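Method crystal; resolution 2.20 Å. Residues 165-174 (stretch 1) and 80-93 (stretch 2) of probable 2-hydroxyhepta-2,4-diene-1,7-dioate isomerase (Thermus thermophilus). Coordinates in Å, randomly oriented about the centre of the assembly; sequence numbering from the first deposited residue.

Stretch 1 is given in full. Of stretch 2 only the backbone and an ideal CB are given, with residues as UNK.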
ATOM      1  N   ASP A 165       6.894   7.512   7.295  1.00 29.27           N
ATOM      2  CA  ASP A 165       5.996   8.658   7.167  1.00 28.60           C
ATOM      3  C   ASP A 165       6.667   9.828   6.439  1.00 27.75           C
ATOM      4  O   ASP A 165       7.830  10.130   6.682  1.00 26.73           O
ATOM      5  CB  ASP A 165       5.524   9.134   8.550  1.00 29.31           C
ATOM      6  CG  ASP A 165       4.554   8.161   9.211  1.00 32.40           C
ATOM      7  OD1 ASP A 165       3.998   7.286   8.514  1.00 30.12           O
ATOM      8  OD2 ASP A 165       4.334   8.285  10.431  1.00 34.39           O
ATOM      9  N   LYS A 166       5.916  10.473   5.551  1.00 26.78           N
ATOM     10  CA  LYS A 166       6.384  11.618   4.767  1.00 27.46           C
ATOM     11  C   LYS A 166       7.531  11.334   3.793  1.00 26.91           C
ATOM     12  O   LYS A 166       8.183  12.267   3.324  1.00 28.71           O
ATOM     13  CB  LYS A 166       6.801  12.780   5.687  1.00 27.44           C
ATOM     14  CG  LYS A 166       5.878  13.052   6.869  1.00 28.67           C
ATOM     15  CD  LYS A 166       4.408  13.204   6.479  1.00 28.72           C
ATOM     16  CE  LYS A 166       3.560  13.426   7.734  1.00 30.26           C
ATOM     17  NZ  LYS A 166       2.113  13.555   7.452  1.00 30.66           N
ATOM     18  N   PHE A 167       7.797  10.067   3.487  1.00 27.58           N
ATOM     19  CA  PHE A 167       8.871   9.764   2.542  1.00 26.49           C
ATOM     20  C   PHE A 167       8.453   9.947   1.089  1.00 27.93           C
ATOM     21  O   PHE A 167       9.137   9.486   0.172  1.00 29.64           O
ATOM     22  CB  PHE A 167       9.400   8.347   2.756  1.00 26.07           C
ATOM     23  CG  PHE A 167      10.533   8.267   3.749  1.00 28.55           C
ATOM     24  CD1 PHE A 167      10.675   9.229   4.750  1.00 28.16           C
ATOM     25  CD2 PHE A 167      11.447   7.217   3.691  1.00 28.87           C
ATOM     26  CE1 PHE A 167      11.713   9.147   5.681  1.00 30.20           C
ATOM     27  CE2 PHE A 167      12.489   7.123   4.617  1.00 30.39           C
ATOM     28  CZ  PHE A 167      12.622   8.092   5.614  1.00 30.70           C
ATOM     29  N   LEU A 168       7.331  10.623   0.867  1.00 27.14           N
ATOM     30  CA  LEU A 168       6.887  10.851  -0.499  1.00 28.89           C
ATOM     31  C   LEU A 168       6.191  12.185  -0.752  1.00 28.41           C
ATOM     32  O   LEU A 168       4.964  12.246  -0.874  1.00 29.46           O
ATOM     33  CB  LEU A 168       5.977   9.710  -0.982  1.00 26.89           C
ATOM     34  CG  LEU A 168       5.577   9.811  -2.467  1.00 30.34           C
ATOM     35  CD1 LEU A 168       6.824   9.741  -3.352  1.00 28.46           C
ATOM     36  CD2 LEU A 168       4.606   8.696  -2.825  1.00 27.69           C
ATOM     37  N   PRO A 169       6.963  13.281  -0.791  1.00 29.02           N
ATOM     38  CA  PRO A 169       6.333  14.579  -1.057  1.00 27.51           C
ATOM     39  C   PRO A 169       5.765  14.406  -2.473  1.00 27.88           C
ATOM     40  O   PRO A 169       6.432  13.824  -3.333  1.00 27.39           O
ATOM     41  CB  PRO A 169       7.517  15.545  -1.030  1.00 26.57           C
ATOM     42  CG  PRO A 169       8.430  14.929  -0.011  1.00 27.59           C
ATOM     43  CD  PRO A 169       8.369  13.449  -0.371  1.00 29.91           C
ATOM     44  N   LEU A 170       4.550  14.883  -2.724  1.00 28.26           N
ATOM     45  CA  LEU A 170       3.959  14.702  -4.049  1.00 27.01           C
ATOM     46  C   LEU A 170       3.124  15.903  -4.469  1.00 26.25           C
ATOM     47  O   LEU A 170       2.255  16.350  -3.722  1.00 23.63           O
ATOM     48  CB  LEU A 170       3.084  13.441  -4.056  1.00 27.31           C
ATOM     49  CG  LEU A 170       2.551  12.950  -5.406  1.00 24.95           C
ATOM     50  CD1 LEU A 170       3.623  12.123  -6.100  1.00 27.94           C
ATOM     51  CD2 LEU A 170       1.308  12.108  -5.191  1.00 27.85           C
ATOM     52  N   GLY A 171       3.382  16.410  -5.672  1.00 25.47           N
ATOM     53  CA  GLY A 171       2.642  17.562  -6.163  1.00 25.48           C
ATOM     54  C   GLY A 171       3.422  18.365  -7.193  1.00 26.46           C
ATOM     55  O   GLY A 171       4.326  17.831  -7.831  1.00 26.82           O
ATOM     56  N   PRO A 172       3.109  19.658  -7.377  1.00 26.09           N
ATOM     57  CA  PRO A 172       2.070  20.444  -6.695  1.00 25.86           C
ATOM     58  C   PRO A 172       0.685  20.097  -7.224  1.00 26.21           C
ATOM     59  O   PRO A 172      -0.339  20.349  -6.584  1.00 24.95           O
ATOM     60  CB  PRO A 172       2.446  21.873  -7.063  1.00 26.36           C
ATOM     61  CG  PRO A 172       2.877  21.701  -8.513  1.00 24.92           C
ATOM     62  CD  PRO A 172       3.779  20.467  -8.416  1.00 26.82           C
ATOM     63  N   TRP A 173       0.669  19.539  -8.424  1.00 25.12           N
ATOM     64  CA  TRP A 173      -0.581  19.173  -9.044  1.00 27.47           C
ATOM     65  C   TRP A 173      -0.289  18.248 -10.198  1.00 28.55           C
ATOM     66  O   TRP A 173       0.851  17.908 -10.486  1.00 29.15           O
ATOM     67  CB  TRP A 173      -1.310  20.433  -9.536  1.00 28.88           C
ATOM     68  CG  TRP A 173      -0.368  21.442 -10.091  1.00 30.51           C
ATOM     69  CD1 TRP A 173       0.421  21.316 -11.254  1.00 31.75           C
ATOM     70  CD2 TRP A 173      -0.176  22.796  -9.612  1.00 31.74           C
ATOM     71  NE1 TRP A 173       1.102  22.456 -11.551  1.00 34.45           N
ATOM     72  CE2 TRP A 173       0.744  23.430 -10.491  1.00 32.45           C
ATOM     73  CE3 TRP A 173      -0.678  23.510  -8.535  1.00 31.52           C
ATOM     74  CZ2 TRP A 173       1.139  24.732 -10.265  1.00 33.48           C
ATOM     75  CZ3 TRP A 173      -0.290  24.818  -8.306  1.00 32.94           C
ATOM     76  CH2 TRP A 173       0.636  25.432  -9.175  1.00 34.66           C
ATOM     77  N   LEU A 174      -1.353  17.784 -10.848  1.00 28.66           N
ATOM     78  CA  LEU A 174      -1.075  16.938 -11.980  1.00 32.02           C
ATOM     79  C   LEU A 174      -1.482  17.574 -13.294  1.00 32.19           C
ATOM     80  O   LEU A 174      -2.409  18.363 -13.402  1.00 33.27           O
ATOM     81  CB  LEU A 174      -1.692  15.555 -11.770  1.00 32.76           C
ATOM     82  CG  LEU A 174      -3.193  15.525 -12.016  1.00 35.64           C
ATOM     83  CD1 LEU A 174      -3.539  15.265 -13.484  1.00 37.22           C
ATOM     84  CD2 LEU A 174      -3.880  14.418 -11.220  1.00 34.25           C
ATOM     85  N   UNK A  80       7.087  -0.950  -3.140  1.00 31.71           N
ATOM     86  CA  UNK A  80       5.896  -0.227  -2.701  1.00 30.36           C
ATOM     87  C   UNK A  80       6.142   0.805  -1.613  1.00 29.52           C
ATOM     88  O   UNK A  80       7.120   0.740  -0.870  1.00 29.26           O
ATOM     89  CB  UNK A  80       4.854  -1.229  -2.202  1.00 30.36           C
ATOM     90  N   UNK A  81       5.227   1.760  -1.536  1.00 29.33           N
ATOM     91  CA  UNK A  81       5.242   2.794  -0.516  1.00 29.75           C
ATOM     92  C   UNK A  81       3.795   2.849  -0.045  1.00 29.71           C
ATOM     93  O   UNK A  81       2.871   2.705  -0.846  1.00 28.43           O
ATOM     94  CB  UNK A  81       5.753   4.140  -1.034  1.00 29.75           C
ATOM     95  N   UNK A  82       3.589   3.010   1.254  1.00 29.18           N
ATOM     96  CA  UNK A  82       2.230   3.093   1.748  1.00 29.13           C
ATOM     97  C   UNK A  82       1.770   4.533   1.651  1.00 28.15           C
ATOM     98  O   UNK A  82       2.602   5.425   1.521  1.00 28.31           O
ATOM     99  CB  UNK A  82       2.127   2.576   3.184  1.00 29.13           C
ATOM    100  N   UNK A  83       0.456   4.796   1.684  1.00 28.77           N
ATOM    101  CA  UNK A  83      -0.063   6.166   1.603  1.00 28.25           C
ATOM    102  C   UNK A  83       0.476   7.061   2.724  1.00 28.22           C
ATOM    103  O   UNK A  83       0.482   8.283   2.597  1.00 29.79           O
ATOM    104  CB  UNK A  83      -1.592   6.147   1.652  1.00 28.25           C
ATOM    105  N   UNK A  84       0.931   6.454   3.819  1.00 26.90           N
ATOM    106  CA  UNK A  84       1.472   7.220   4.940  1.00 26.05           C
ATOM    107  C   UNK A  84       2.714   8.023   4.528  1.00 26.28           C
ATOM    108  O   UNK A  84       3.077   8.996   5.189  1.00 25.59           O
ATOM    109  CB  UNK A  84       1.816   6.282   6.099  1.00 26.05           C
ATOM    110  N   UNK A  85       3.365   7.617   3.439  1.00 24.78           N
ATOM    111  CA  UNK A  85       4.561   8.310   2.969  1.00 24.74           C
ATOM    112  C   UNK A  85       4.246   9.645   2.298  1.00 26.27           C
ATOM    113  O   UNK A  85       5.130  10.482   2.133  1.00 25.67           O
ATOM    114  CB  UNK A  85       5.327   7.415   1.993  1.00 24.74           C
ATOM    115  N   UNK A  86       2.990   9.841   1.907  1.00 25.36           N
ATOM    116  CA  UNK A  86       2.602  11.076   1.242  1.00 27.60           C
ATOM    117  C   UNK A  86       2.787  12.314   2.118  1.00 28.46           C
ATOM    118  O   UNK A  86       2.440  12.323   3.302  1.00 27.72           O
ATOM    119  CB  UNK A  86       1.142  10.980   0.795  1.00 27.60           C
ATOM    120  N   UNK A  87       3.343  13.361   1.521  1.00 27.40           N
ATOM    121  CA  UNK A  87       3.573  14.610   2.229  1.00 26.84           C
ATOM    122  C   UNK A  87       3.130  15.765   1.338  1.00 27.96           C
ATOM    123  O   UNK A  87       3.398  15.761   0.138  1.00 29.86           O
ATOM    124  CB  UNK A  87       5.043  14.756   2.629  1.00 26.84           C
ATOM    125  N   UNK A  88       2.447  16.746   1.925  1.00 26.88           N
ATOM    126  CA  UNK A  88       1.950  17.900   1.180  1.00 27.52           C
ATOM    127  C   UNK A  88       3.034  18.672   0.449  1.00 27.47           C
ATOM    128  O   UNK A  88       4.121  18.888   0.972  1.00 27.61           O
ATOM    129  CB  UNK A  88       1.217  18.848   2.132  1.00 27.52           C
ATOM    130  N   UNK A  89       2.741  19.099  -0.787  1.00 27.14           N
ATOM    131  CA  UNK A  89       3.678  19.860  -1.605  1.00 27.40           C
ATOM    132  C   UNK A  89       3.600  21.329  -1.207  1.00 28.31           C
ATOM    133  O   UNK A  89       2.541  21.824  -0.820  1.00 28.26           O
ATOM    134  CB  UNK A  89       3.381  19.681  -3.095  1.00 27.40           C
ATOM    135  N   UNK A  90       4.717  22.031  -1.298  1.00 29.14           N
ATOM    136  CA  UNK A  90       4.680  23.437  -0.969  1.00 29.62           C
ATOM    137  C   UNK A  90       3.833  24.172  -1.996  1.00 30.53           C
ATOM    138  O   UNK A  90       3.896  23.875  -3.192  1.00 28.20           O
ATOM    139  CB  UNK A  90       6.093  24.020  -0.905  1.00 29.62           C
ATOM    140  N   UNK A  91       3.017  25.108  -1.519  1.00 28.84           N
ATOM    141  CA  UNK A  91       2.174  25.933  -2.380  1.00 30.88           C
ATOM    142  C   UNK A  91       3.126  26.900  -3.107  1.00 33.65           C
ATOM    143  O   UNK A  91       3.899  27.613  -2.465  1.00 34.16           O
ATOM    144  CB  UNK A  91       1.099  26.676  -1.584  1.00 30.88           C
ATOM    145  N   UNK A  92       3.090  26.929  -4.450  1.00 34.78           N
ATOM    146  CA  UNK A  92       3.965  27.816  -5.229  1.00 35.27           C
ATOM    147  C   UNK A  92       3.890  29.305  -4.864  1.00 36.45           C
ATOM    148  O   UNK A  92       4.785  30.080  -5.200  1.00 36.79           O
ATOM    149  CB  UNK A  92       3.627  27.662  -6.713  1.00 35.27           C
ATOM    150  N   UNK A  93       2.826  29.705  -4.179  1.00 37.79           N
ATOM    151  CA  UNK A  93       2.683  31.104  -3.780  1.00 40.38           C
ATOM    152  C   UNK A  93       3.439  31.404  -2.475  1.00 41.48           C
ATOM    153  O   UNK A  93       3.613  32.567  -2.111  1.00 44.41           O
ATOM    154  CB  UNK A  93       1.202  31.451  -3.618  1.00 40.38           C
TER

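Position 80 has nothing of stretch 1 within reach of its CB. It is Leu-80.

At position 81 the backbone is extended and CB points toward stretch 1, yet it stops 5.0 Å from Leu-168 CD2. A long side chain could cross the gap, and the carbonyl of Phe-167 would suit a donor at its end. The residue is Lys-81. Its CE packs 3.7 Å from Leu-168 CB, and NZ makes a weak hydrogen bond to Phe-167 O at 3.2 Å.

Positions 82 and 83 touch nothing here. A phi of -58° at 83 is compatible with proline. They are Gly-82 and Pro-83.

At position 84 CB points sideways, with its ideal position 3.4 Å from Asp-165 OD1. A short donor would suit: Asn, Ser or Thr. The residue is Asn-84, chi1 p, and its ND2 donates to Asp-165 OD1 at 2.9 Å. Its backbone O accepts from Lys-166 N at 3.2 Å.

At position 85 the ideal CB lies 3.8 Å from Leu-168 CB and 3.9 Å from Phe-167 N. A small apolar residue fits such close quarters. Ala-85 packs its methyl there. Its O receives a weak hydrogen bond from Leu-168 N, short at 2.5 Å but bent to 127°.

Position 86 pairs with Leu-168 in a parallel bridge, both CB atoms on the same sheet face. The leucine side chains of stretch 1 invite Leu, Ile or Met. The residue is Leu-86, whose CD2 reaches CD2 of Leu-168 at 3.6 Å and CD2 of Leu-170 at 4.0 Å.

Position 87 pairs with Pro-169, its CB on the other face. The ideal CB is 3.9 Å from Pro-169 CA and 4.0 Å from Lys-166 CA, which favors a small side chain. Ala-87 fits. Its N donates to Leu-168 O at 3.1 Å, and its O accepts from Leu-170 N at 3.2 Å.

Position 88 points away. It is Arg-88.

Position 89 points toward stretch 1, its ideal CB 3.6 Å from Leu-170 O and 3.8 Å from Gly-171 CA. A compact apolar group suits; phi of -83° permits proline. Pro-89 lays CB 3.9 Å from Pro-172 CA.

At positions 90 and 91 the ideal CB leads away from stretch 1, and the contact sets no demand. The residues are Gly-90, with no side chain, and Asn-91.

At position 92 CB points toward stretch 1, 4.5 Å from Trp-173 CH2. Proline or another apolar residue would suit. Pro-92 CG meets Trp-173 CH2 at 3.6 Å.

Position 93 is out of reach: Arg-93.

Stretch 2 80-93: LKGPNALARPGNPR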
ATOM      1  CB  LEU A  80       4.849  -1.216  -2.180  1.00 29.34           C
ATOM      2  CG  LEU A  80       4.402  -2.340  -3.114  1.00 33.07           C
ATOM      3  CD1 LEU A  80       3.650  -3.394  -2.305  1.00 33.03           C
ATOM      4  CD2 LEU A  80       3.520  -1.783  -4.235  1.00 34.51           C
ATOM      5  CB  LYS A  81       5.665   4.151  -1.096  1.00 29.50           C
ATOM      6  CG  LYS A  81       7.165   4.293  -1.324  1.00 30.50           C
ATOM      7  CD  LYS A  81       7.489   5.503  -2.198  1.00 34.16           C
ATOM      8  CE  LYS A  81       8.048   6.683  -1.420  1.00 35.12           C
ATOM      9  NZ  LYS A  81       9.496   6.555  -1.093  1.00 28.22           N
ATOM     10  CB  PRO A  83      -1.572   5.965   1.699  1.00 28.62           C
ATOM     11  CG  PRO A  83      -1.763   4.639   1.008  1.00 28.68           C
ATOM     12  CD  PRO A  83      -0.643   3.815   1.595  1.00 29.82           C
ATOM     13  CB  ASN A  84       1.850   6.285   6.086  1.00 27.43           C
ATOM     14  CG  ASN A  84       2.951   5.305   5.699  1.00 30.08           C
ATOM     15  OD1 ASN A  84       2.736   4.406   4.884  1.00 28.13           O
ATOM     16  ND2 ASN A  84       4.136   5.487   6.270  1.00 26.71           N
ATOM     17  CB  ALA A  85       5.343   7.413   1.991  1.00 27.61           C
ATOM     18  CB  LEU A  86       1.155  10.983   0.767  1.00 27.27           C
ATOM     19  CG  LEU A  86       0.925   9.946  -0.334  1.00 28.93           C
ATOM     20  CD1 LEU A  86      -0.558   9.773  -0.578  1.00 28.18           C
ATOM     21  CD2 LEU A  86       1.636  10.387  -1.603  1.00 29.62           C
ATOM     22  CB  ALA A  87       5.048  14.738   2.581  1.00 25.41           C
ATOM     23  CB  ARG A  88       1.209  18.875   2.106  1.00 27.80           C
ATOM     24  CG  ARG A  88      -0.062  18.324   2.738  1.00 31.74           C
ATOM     25  CD  ARG A  88      -0.786  19.413   3.511  1.00 33.73           C
ATOM     26  NE  ARG A  88       0.021  19.880   4.634  1.00 39.56           N
ATOM     27  CZ  ARG A  88       0.089  19.257   5.804  1.00 39.69           C
ATOM     28  NH1 ARG A  88      -0.615  18.147   6.006  1.00 38.74           N
ATOM     29  NH2 ARG A  88       0.870  19.732   6.764  1.00 39.36           N
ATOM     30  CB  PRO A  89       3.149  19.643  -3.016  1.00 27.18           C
ATOM     31  CG  PRO A  89       1.661  19.629  -2.787  1.00 23.81           C
ATOM     32  CD  PRO A  89       1.524  18.764  -1.552  1.00 24.17           C
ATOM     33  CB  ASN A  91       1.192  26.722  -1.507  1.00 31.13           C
ATOM     34  CG  ASN A  91       0.155  27.474  -2.313  1.00 28.76           C
ATOM     35  OD1 ASN A  91       0.480  28.192  -3.259  1.00 30.16           O
ATOM     36  ND2 ASN A  91      -1.104  27.322  -1.929  1.00 29.50           N
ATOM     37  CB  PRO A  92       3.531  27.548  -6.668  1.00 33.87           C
ATOM     38  CG  PRO A  92       3.145  26.109  -6.622  1.00 36.19           C
ATOM     39  CD  PRO A  92       2.331  26.036  -5.343  1.00 34.53           C
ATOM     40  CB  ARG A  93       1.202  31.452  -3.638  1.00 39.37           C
ATOM     41  CG  ARG A  93       0.402  31.187  -4.911  1.00 40.00           C
ATOM     42  CD  ARG A  93       0.857  32.064  -6.088  1.00 41.04           C
ATOM     43  NE  ARG A  93       0.570  33.480  -5.863  1.00 40.80           N
ATOM     44  CZ  ARG A  93       0.097  34.311  -6.793  1.00 42.92           C
ATOM     45  NH1 ARG A  93      -0.144  33.871  -8.025  1.00 37.96           N
ATOM     46  NH2 ARG A  93      -0.150  35.581  -6.488  1.00 39.25           N
TER
HETATM   47  O   HOH W   1       0.507  14.194   4.497  1.00 41.10           O
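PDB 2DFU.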